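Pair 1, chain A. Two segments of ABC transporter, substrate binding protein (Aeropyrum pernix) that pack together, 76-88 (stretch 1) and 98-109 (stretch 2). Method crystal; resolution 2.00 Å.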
# COMPACT_ATOMS: atom_id res chain seq x y z
N GLY A 76 -19.44 8.96 -15.33
CA GLY A 76 -20.17 7.80 -14.83
C GLY A 76 -19.29 6.57 -14.66
O GLY A 76 -19.63 5.48 -15.13
N VAL A 77 -18.14 6.72 -14.00
CA VAL A 77 -17.22 5.59 -13.79
C VAL A 77 -17.91 4.49 -12.98
O VAL A 77 -18.81 4.77 -12.19
CB VAL A 77 -15.90 6.01 -13.09
CG1 VAL A 77 -15.16 7.08 -13.91
CG2 VAL A 77 -16.14 6.50 -11.66
N ILE A 78 -17.49 3.24 -13.19
CA ILE A 78 -18.01 2.12 -12.40
C ILE A 78 -16.96 1.61 -11.42
O ILE A 78 -17.22 0.72 -10.61
CB ILE A 78 -18.54 0.93 -13.28
CG1 ILE A 78 -17.46 0.42 -14.24
CG2 ILE A 78 -19.81 1.34 -14.04
CD1 ILE A 78 -17.77 -0.94 -14.84
N ALA A 79 -15.77 2.19 -11.51
CA ALA A 79 -14.66 1.83 -10.63
C ALA A 79 -13.65 2.97 -10.58
O ALA A 79 -13.52 3.73 -11.53
CB ALA A 79 -13.99 0.53 -11.11
N ILE A 80 -12.95 3.07 -9.45
CA ILE A 80 -11.87 4.04 -9.28
C ILE A 80 -10.66 3.34 -8.68
O ILE A 80 -10.78 2.59 -7.70
CB ILE A 80 -12.28 5.23 -8.36
CG1 ILE A 80 -13.37 6.06 -9.03
CG2 ILE A 80 -11.06 6.12 -8.04
CD1 ILE A 80 -14.11 7.01 -8.07
N ILE A 81 -9.51 3.59 -9.29
CA ILE A 81 -8.22 3.20 -8.74
C ILE A 81 -7.71 4.41 -7.99
O ILE A 81 -7.33 5.42 -8.61
CB ILE A 81 -7.24 2.76 -9.87
CG1 ILE A 81 -7.85 1.63 -10.71
CG2 ILE A 81 -5.85 2.40 -9.30
CD1 ILE A 81 -8.09 0.30 -9.97
N GLY A 82 -7.73 4.33 -6.66
CA GLY A 82 -7.50 5.50 -5.82
C GLY A 82 -6.19 5.52 -5.06
O GLY A 82 -5.30 4.71 -5.30
N TRP A 83 -6.10 6.45 -4.10
CA TRP A 83 -4.84 6.75 -3.44
C TRP A 83 -4.95 6.90 -1.90
O TRP A 83 -4.90 5.90 -1.18
CB TRP A 83 -4.15 7.96 -4.10
CG TRP A 83 -2.80 8.29 -3.52
CD1 TRP A 83 -2.48 9.36 -2.74
CD2 TRP A 83 -1.60 7.51 -3.66
NE1 TRP A 83 -1.15 9.31 -2.38
CE2 TRP A 83 -0.59 8.18 -2.94
CE3 TRP A 83 -1.29 6.31 -4.32
CZ2 TRP A 83 0.72 7.69 -2.85
CZ3 TRP A 83 0.02 5.83 -4.24
CH2 TRP A 83 1.00 6.52 -3.51
N GLY A 84 -5.10 8.12 -1.41
CA GLY A 84 -4.80 8.44 -0.00
C GLY A 84 -5.77 7.91 1.03
O GLY A 84 -6.97 7.79 0.76
N THR A 85 -5.26 7.60 2.22
CA THR A 85 -6.11 7.10 3.32
C THR A 85 -7.24 8.07 3.69
O THR A 85 -8.40 7.66 3.77
CB THR A 85 -5.29 6.72 4.58
OG1 THR A 85 -4.55 5.53 4.32
CG2 THR A 85 -6.20 6.49 5.80
N ALA A 86 -6.89 9.34 3.91
CA ALA A 86 -7.88 10.35 4.30
C ALA A 86 -9.03 10.44 3.30
O ALA A 86 -10.19 10.29 3.68
CB ALA A 86 -7.22 11.73 4.50
N ASP A 87 -8.71 10.67 2.03
CA ASP A 87 -9.76 10.78 1.02
C ASP A 87 -10.54 9.48 0.75
O ASP A 87 -11.76 9.52 0.60
CB ASP A 87 -9.28 11.45 -0.28
CG ASP A 87 -8.00 10.85 -0.83
OD1 ASP A 87 -6.91 11.15 -0.30
OD2 ASP A 87 -8.09 10.11 -1.83
N THR A 88 -9.83 8.35 0.70
CA THR A 88 -10.48 7.05 0.49
C THR A 88 -11.48 6.75 1.60
O THR A 88 -12.59 6.27 1.33
CB THR A 88 -9.47 5.88 0.33
OG1 THR A 88 -8.43 6.24 -0.60
CG2 THR A 88 -10.17 4.62 -0.18
N ASP A 98 -23.10 5.22 -4.26
CA ASP A 98 -22.97 5.35 -5.71
C ASP A 98 -22.63 4.05 -6.45
O ASP A 98 -22.64 4.01 -7.68
CB ASP A 98 -21.94 6.42 -6.05
CG ASP A 98 -22.35 7.79 -5.56
OD1 ASP A 98 -23.57 8.03 -5.45
OD2 ASP A 98 -21.45 8.61 -5.28
N LYS A 99 -22.31 3.00 -5.69
CA LYS A 99 -21.99 1.68 -6.23
C LYS A 99 -20.78 1.68 -7.16
O LYS A 99 -20.81 1.10 -8.25
CB LYS A 99 -23.21 1.05 -6.93
CG LYS A 99 -24.43 0.90 -6.05
CD LYS A 99 -25.34 -0.20 -6.60
CE LYS A 99 -26.82 0.10 -6.36
NZ LYS A 99 -27.15 0.17 -4.91
N ILE A 100 -19.71 2.34 -6.71
CA ILE A 100 -18.46 2.43 -7.47
C ILE A 100 -17.38 1.60 -6.76
O ILE A 100 -17.06 1.88 -5.59
CB ILE A 100 -18.00 3.91 -7.63
CG1 ILE A 100 -19.03 4.71 -8.43
CG2 ILE A 100 -16.60 3.99 -8.28
CD1 ILE A 100 -18.72 6.21 -8.58
N THR A 101 -16.87 0.58 -7.44
CA THR A 101 -15.79 -0.26 -6.88
C THR A 101 -14.52 0.58 -6.72
O THR A 101 -14.06 1.21 -7.68
CB THR A 101 -15.52 -1.52 -7.75
OG1 THR A 101 -16.59 -2.46 -7.58
CG2 THR A 101 -14.21 -2.20 -7.35
N TYR A 102 -13.96 0.58 -5.51
CA TYR A 102 -12.86 1.48 -5.19
C TYR A 102 -11.66 0.68 -4.71
O TYR A 102 -11.70 0.07 -3.63
CB TYR A 102 -13.31 2.48 -4.11
CG TYR A 102 -12.60 3.82 -4.15
CD1 TYR A 102 -13.23 4.93 -4.71
CD2 TYR A 102 -11.32 3.98 -3.64
CE1 TYR A 102 -12.60 6.17 -4.76
CE2 TYR A 102 -10.68 5.22 -3.68
CZ TYR A 102 -11.33 6.31 -4.24
OH TYR A 102 -10.72 7.53 -4.30
N ILE A 103 -10.60 0.67 -5.52
CA ILE A 103 -9.38 -0.05 -5.21
C ILE A 103 -8.26 0.95 -4.94
O ILE A 103 -7.85 1.70 -5.84
CB ILE A 103 -8.97 -1.03 -6.33
CG1 ILE A 103 -10.12 -2.01 -6.64
CG2 ILE A 103 -7.69 -1.79 -5.94
CD1 ILE A 103 -9.97 -2.81 -7.93
N SER A 104 -7.76 0.95 -3.71
CA SER A 104 -6.91 2.04 -3.24
C SER A 104 -5.49 1.62 -2.92
O SER A 104 -5.23 0.48 -2.52
CB SER A 104 -7.54 2.71 -2.02
OG SER A 104 -7.79 1.76 -0.98
N ALA A 105 -4.58 2.56 -3.10
CA ALA A 105 -3.25 2.48 -2.55
C ALA A 105 -3.28 2.52 -1.02
O ALA A 105 -2.42 1.93 -0.37
CB ALA A 105 -2.40 3.59 -3.08
N SER A 106 -4.26 3.21 -0.45
CA SER A 106 -4.47 3.15 1.00
C SER A 106 -4.86 1.74 1.40
O SER A 106 -5.78 1.16 0.82
CB SER A 106 -5.58 4.10 1.44
OG SER A 106 -5.90 3.85 2.81
N TYR A 107 -4.15 1.19 2.38
CA TYR A 107 -4.50 -0.12 2.93
C TYR A 107 -5.08 0.01 4.35
O TYR A 107 -4.87 -0.86 5.20
CB TYR A 107 -3.31 -1.08 2.90
CG TYR A 107 -2.55 -1.11 1.57
CD1 TYR A 107 -3.22 -1.32 0.36
CD2 TYR A 107 -1.17 -0.94 1.55
CE1 TYR A 107 -2.52 -1.35 -0.85
CE2 TYR A 107 -0.46 -0.97 0.36
CZ TYR A 107 -1.13 -1.18 -0.84
OH TYR A 107 -0.42 -1.20 -2.00
N SER A 108 -5.83 1.09 4.60
CA SER A 108 -6.45 1.32 5.92
C SER A 108 -7.43 0.22 6.35
O SER A 108 -8.32 -0.16 5.58
CB SER A 108 -7.20 2.66 5.94
OG SER A 108 -7.98 2.78 7.13
N ALA A 109 -7.29 -0.22 7.60
CA ALA A 109 -8.18 -1.23 8.17
C ALA A 109 -9.63 -0.75 8.26
O ALA A 109 -10.56 -1.56 8.23
CB ALA A 109 -7.67 -1.68 9.54
O HOH W 1 -8.47 7.83 -3.01

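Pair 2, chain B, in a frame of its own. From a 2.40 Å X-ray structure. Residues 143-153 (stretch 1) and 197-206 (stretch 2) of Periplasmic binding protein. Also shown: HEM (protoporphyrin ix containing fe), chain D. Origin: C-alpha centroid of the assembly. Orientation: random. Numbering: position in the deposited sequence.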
# COMPACT_ATOMS: atom_id res chain seq x y z
N GLY B 143 -36.77 1.79 9.83
CA GLY B 143 -36.58 1.49 11.24
C GLY B 143 -35.18 0.91 11.39
O GLY B 143 -34.83 -0.05 10.70
N VAL B 144 -34.38 1.47 12.28
CA VAL B 144 -33.00 1.01 12.45
C VAL B 144 -32.57 0.86 13.90
O VAL B 144 -33.19 1.41 14.81
CB VAL B 144 -32.03 2.02 11.75
CG1 VAL B 144 -30.57 1.60 11.94
CG2 VAL B 144 -32.37 2.11 10.27
N LEU B 145 -31.51 0.08 14.12
CA LEU B 145 -30.96 -0.11 15.45
C LEU B 145 -29.47 0.25 15.40
O LEU B 145 -28.81 -0.01 14.40
CB LEU B 145 -31.11 -1.56 15.91
CG LEU B 145 -32.53 -2.04 16.24
CD1 LEU B 145 -32.53 -3.54 16.45
CD2 LEU B 145 -33.03 -1.32 17.49
N LEU B 146 -28.98 0.87 16.46
CA LEU B 146 -27.56 1.25 16.58
C LEU B 146 -27.05 0.49 17.81
O LEU B 146 -27.60 0.64 18.90
CB LEU B 146 -27.44 2.76 16.81
CG LEU B 146 -26.13 3.56 16.95
CD1 LEU B 146 -25.09 2.78 17.72
CD2 LEU B 146 -25.60 3.93 15.60
N VAL B 147 -26.01 -0.31 17.64
CA VAL B 147 -25.48 -1.07 18.76
C VAL B 147 -24.00 -0.81 18.99
O VAL B 147 -23.24 -0.63 18.05
CB VAL B 147 -25.67 -2.59 18.57
CG1 VAL B 147 -27.15 -2.92 18.42
CG2 VAL B 147 -24.90 -3.05 17.34
N ILE B 148 -23.61 -0.77 20.26
CA ILE B 148 -22.21 -0.57 20.61
C ILE B 148 -21.68 -1.94 20.99
O ILE B 148 -22.23 -2.61 21.86
CB ILE B 148 -22.03 0.36 21.81
CG1 ILE B 148 -22.70 1.71 21.55
CG2 ILE B 148 -20.54 0.55 22.07
CD1 ILE B 148 -22.23 2.40 20.29
N GLY B 149 -20.61 -2.36 20.33
CA GLY B 149 -20.05 -3.67 20.61
C GLY B 149 -18.61 -3.66 21.09
O GLY B 149 -17.92 -2.65 21.01
N ASN B 150 -18.19 -4.80 21.62
CA ASN B 150 -16.84 -5.02 22.13
C ASN B 150 -16.40 -6.32 21.48
O ASN B 150 -16.63 -7.40 22.02
CB ASN B 150 -16.86 -5.18 23.65
CG ASN B 150 -15.47 -5.15 24.26
OD1 ASN B 150 -15.30 -5.39 25.46
ND2 ASN B 150 -14.48 -4.84 23.45
N ALA B 151 -15.75 -6.21 20.33
CA ALA B 151 -15.32 -7.39 19.61
C ALA B 151 -16.58 -8.22 19.36
O ALA B 151 -16.58 -9.44 19.49
CB ALA B 151 -14.32 -8.18 20.43
N GLY B 152 -17.66 -7.52 19.01
CA GLY B 152 -18.93 -8.17 18.71
C GLY B 152 -19.74 -8.65 19.89
O GLY B 152 -20.85 -9.15 19.71
N GLY B 153 -19.22 -8.51 21.10
CA GLY B 153 -19.97 -8.97 22.26
C GLY B 153 -20.38 -7.83 23.16
O GLY B 153 -20.16 -6.66 22.84
N ALA B 197 -31.85 -2.00 8.78
CA ALA B 197 -30.40 -1.85 8.82
C ALA B 197 -29.95 -1.78 10.26
O ALA B 197 -30.70 -1.33 11.13
CB ALA B 197 -29.99 -0.58 8.08
N VAL B 198 -28.74 -2.24 10.52
CA VAL B 198 -28.19 -2.22 11.86
C VAL B 198 -26.86 -1.49 11.81
O VAL B 198 -26.02 -1.79 10.97
CB VAL B 198 -27.96 -3.65 12.39
CG1 VAL B 198 -27.32 -3.60 13.77
CG2 VAL B 198 -29.28 -4.39 12.47
N VAL B 199 -26.68 -0.51 12.69
CA VAL B 199 -25.43 0.24 12.74
C VAL B 199 -24.61 -0.29 13.91
O VAL B 199 -25.07 -0.32 15.04
CB VAL B 199 -25.69 1.76 12.91
CG1 VAL B 199 -24.36 2.50 13.09
CG2 VAL B 199 -26.42 2.30 11.68
N ILE B 200 -23.38 -0.72 13.62
CA ILE B 200 -22.50 -1.28 14.63
C ILE B 200 -21.29 -0.40 14.91
O ILE B 200 -20.55 -0.04 13.99
CB ILE B 200 -21.95 -2.64 14.18
CG1 ILE B 200 -23.09 -3.54 13.72
CG2 ILE B 200 -21.15 -3.28 15.30
CD1 ILE B 200 -22.79 -4.29 12.43
N ALA B 201 -21.11 -0.04 16.17
CA ALA B 201 -19.98 0.76 16.58
C ALA B 201 -19.21 -0.19 17.49
O ALA B 201 -19.60 -0.42 18.63
CB ALA B 201 -20.44 1.98 17.34
N ASP B 202 -18.14 -0.76 16.97
CA ASP B 202 -17.34 -1.69 17.74
C ASP B 202 -16.06 -1.04 18.24
O ASP B 202 -15.35 -0.38 17.49
CB ASP B 202 -17.02 -2.92 16.90
CG ASP B 202 -16.60 -4.11 17.75
OD1 ASP B 202 -15.55 -4.02 18.42
OD2 ASP B 202 -17.32 -5.13 17.74
N ARG B 203 -15.77 -1.23 19.52
CA ARG B 203 -14.57 -0.68 20.14
C ARG B 203 -13.27 -1.32 19.66
O ARG B 203 -12.25 -0.65 19.57
CB ARG B 203 -14.66 -0.84 21.66
CG ARG B 203 -15.74 -0.02 22.33
CD ARG B 203 -16.06 -0.58 23.70
NE ARG B 203 -14.85 -1.00 24.41
CZ ARG B 203 -14.85 -1.62 25.59
NH1 ARG B 203 -15.99 -1.91 26.20
NH2 ARG B 203 -13.70 -1.97 26.15
N SER B 204 -13.32 -2.61 19.33
CA SER B 204 -12.13 -3.34 18.91
C SER B 204 -12.05 -3.77 17.44
O SER B 204 -10.95 -3.87 16.90
CB SER B 204 -11.98 -4.60 19.76
OG SER B 204 -12.25 -4.34 21.12
N LEU B 205 -13.19 -4.01 16.81
CA LEU B 205 -13.20 -4.48 15.43
C LEU B 205 -13.73 -3.47 14.41
O LEU B 205 -14.44 -2.53 14.75
CB LEU B 205 -14.04 -5.76 15.34
CG LEU B 205 -13.61 -6.92 16.24
CD1 LEU B 205 -14.71 -7.95 16.28
CD2 LEU B 205 -12.32 -7.53 15.73
N GLU B 206 -13.39 -3.71 13.15
CA GLU B 206 -13.81 -2.84 12.05
C GLU B 206 -14.22 -3.69 10.83
O GLU B 206 -13.96 -4.88 10.79
CB GLU B 206 -12.66 -1.90 11.70
CG GLU B 206 -12.93 -0.95 10.55
CD GLU B 206 -11.82 0.08 10.39
OE1 GLU B 206 -10.63 -0.32 10.42
OE2 GLU B 206 -12.14 1.29 10.25
CHA HEM D . -15.55 0.50 29.29
CHB HEM D . -12.49 1.65 25.61
CHC HEM D . -16.17 3.75 23.24
CHD HEM D . -19.20 2.71 26.91
C1A HEM D . -14.37 0.63 28.50
C2A HEM D . -13.06 0.06 28.81
C3A HEM D . -12.22 0.42 27.79
C4A HEM D . -12.99 1.16 26.84
CMA HEM D . -10.71 0.13 27.70
CAA HEM D . -12.64 -0.79 30.01
CBA HEM D . -12.89 -2.28 29.82
CGA HEM D . -14.37 -2.64 29.83
O1A HEM D . -15.01 -2.51 30.89
O2A HEM D . -14.89 -3.05 28.76
C1B HEM D . -13.20 2.40 24.67
C2B HEM D . -12.67 2.88 23.40
C3B HEM D . -13.71 3.47 22.73
C4B HEM D . -14.87 3.35 23.59
CMB HEM D . -11.20 2.82 22.95
CAB HEM D . -13.68 4.10 21.48
CBB HEM D . -13.04 3.61 20.38
C1C HEM D . -17.31 3.65 24.05
C2C HEM D . -18.64 4.04 23.63
C3C HEM D . -19.50 3.71 24.62
C4C HEM D . -18.68 3.19 25.70
CMC HEM D . -19.02 4.73 22.32
CAC HEM D . -20.89 3.67 24.50
CBC HEM D . -21.72 4.61 25.01
C1D HEM D . -18.45 2.05 27.89
C2D HEM D . -19.04 1.50 29.08
C3D HEM D . -18.04 0.91 29.78
C4D HEM D . -16.82 1.04 28.98
CMD HEM D . -20.51 1.56 29.50
CAD HEM D . -18.24 0.37 31.19
CBD HEM D . -17.52 1.11 32.32
CGD HEM D . -18.02 2.53 32.54
O1D HEM D . -17.50 3.20 33.47
O2D HEM D . -18.92 2.99 31.80
NA HEM D . -14.31 1.33 27.29
NB HEM D . -14.54 2.74 24.81
NC HEM D . -17.33 3.14 25.34
ND HEM D . -17.08 1.79 27.83
FE HEM D . -15.77 2.40 26.41

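A parallel pair of strands fixes its backbone bonding so closely that different side chains must find their own ways to fill the space around it. Pairs 1 and 2 illustrate the principle: fourteen central residues superpose with an RMSD of 0.7 Å, and the strands run parallel in both, at 14° in pair 1 and 28° in pair 2.

The shared ladder alternates donors and acceptors from one strand to the other. In pair 1, Ile A80 N donates to Thr A101 O (2.8 Å), Ile A103 N to Ile A80 O (2.9 Å) and Gly A82 N to Ile A103 O (2.8 Å). At the matching positions of pair 2, Val B147 N donates to Val B199 O (2.8 Å), Ala B201 N to Val B147 O (2.9 Å) and Gly B149 N to Ala B201 O (2.8 Å). Each ladder gains a further rung beyond the glycine, from Ala A105 N to Gly A82 O (3.2 Å) and from Arg B203 N to Gly B149 O (3.0 Å).

On the face carrying Ala A79, Thr A101, Ile A81 and Ile A103, matched by Leu B146, Val B199, Ile B148 and Ala B201, bulk is distributed differently. Ala A79 matches Leu B146, whose CD2 lies 3.1 Å from Val B199 CG1, a tight apolar contact; the smaller Ala A79 brings its CB to 4.2 Å from Thr A101 CB. Ile A81 and Ile B148 adopt the same rotamer, m for both chi angles, but face Ile A103 and Ala B201 respectively. Ile B148 CD1 reaches Ala B201 CB at 3.5 Å, whereas Ile A81 CD1 lies 4.0 Å from Ile A103 CB.

The matched glycines, Gly A82 and Gly B149, have different surroundings. The Tyr A102 ring occupies the space beside Gly A82, with CE2 3.8 Å from Gly A82 CA; a CB there would clash with that atom. Ile B200, the match of Tyr A102, has no ring, and Asp B202 turns its carboxylate toward the turn from Asn B150 to Gly B153, which follows Gly B149 in the other stretch. Asp B202 OD1 accepts from Ala B151 N (2.9 Å) and Asp B202 OD2 from Gly B152 N (2.7 Å), tying together the two stretches.

Both Ser A104 and Asp B202 bond within their own stretches, Ser A104 OG to Ser A106 O (2.8 Å) and Asp B202 OD1 from Ser B204 N (2.8 Å) and Leu B205 N (2.9 Å), but only the aspartate also bonds across through its side chain. Pair 1 links its stretches beyond the ladder through the Thr A85 OG1 and Ser A106 OG hydrogen bond (2.6 Å), and a water bridges Tyr A102 OH (2.6 Å) to Asp A87 OD2 (2.6 Å). At the position of Ala A105, which packs against Trp A83, pair 2 places Arg B203, whose NH1 donates to HEM O2A (3.0 Å). One ladder thus supports two distinct endings.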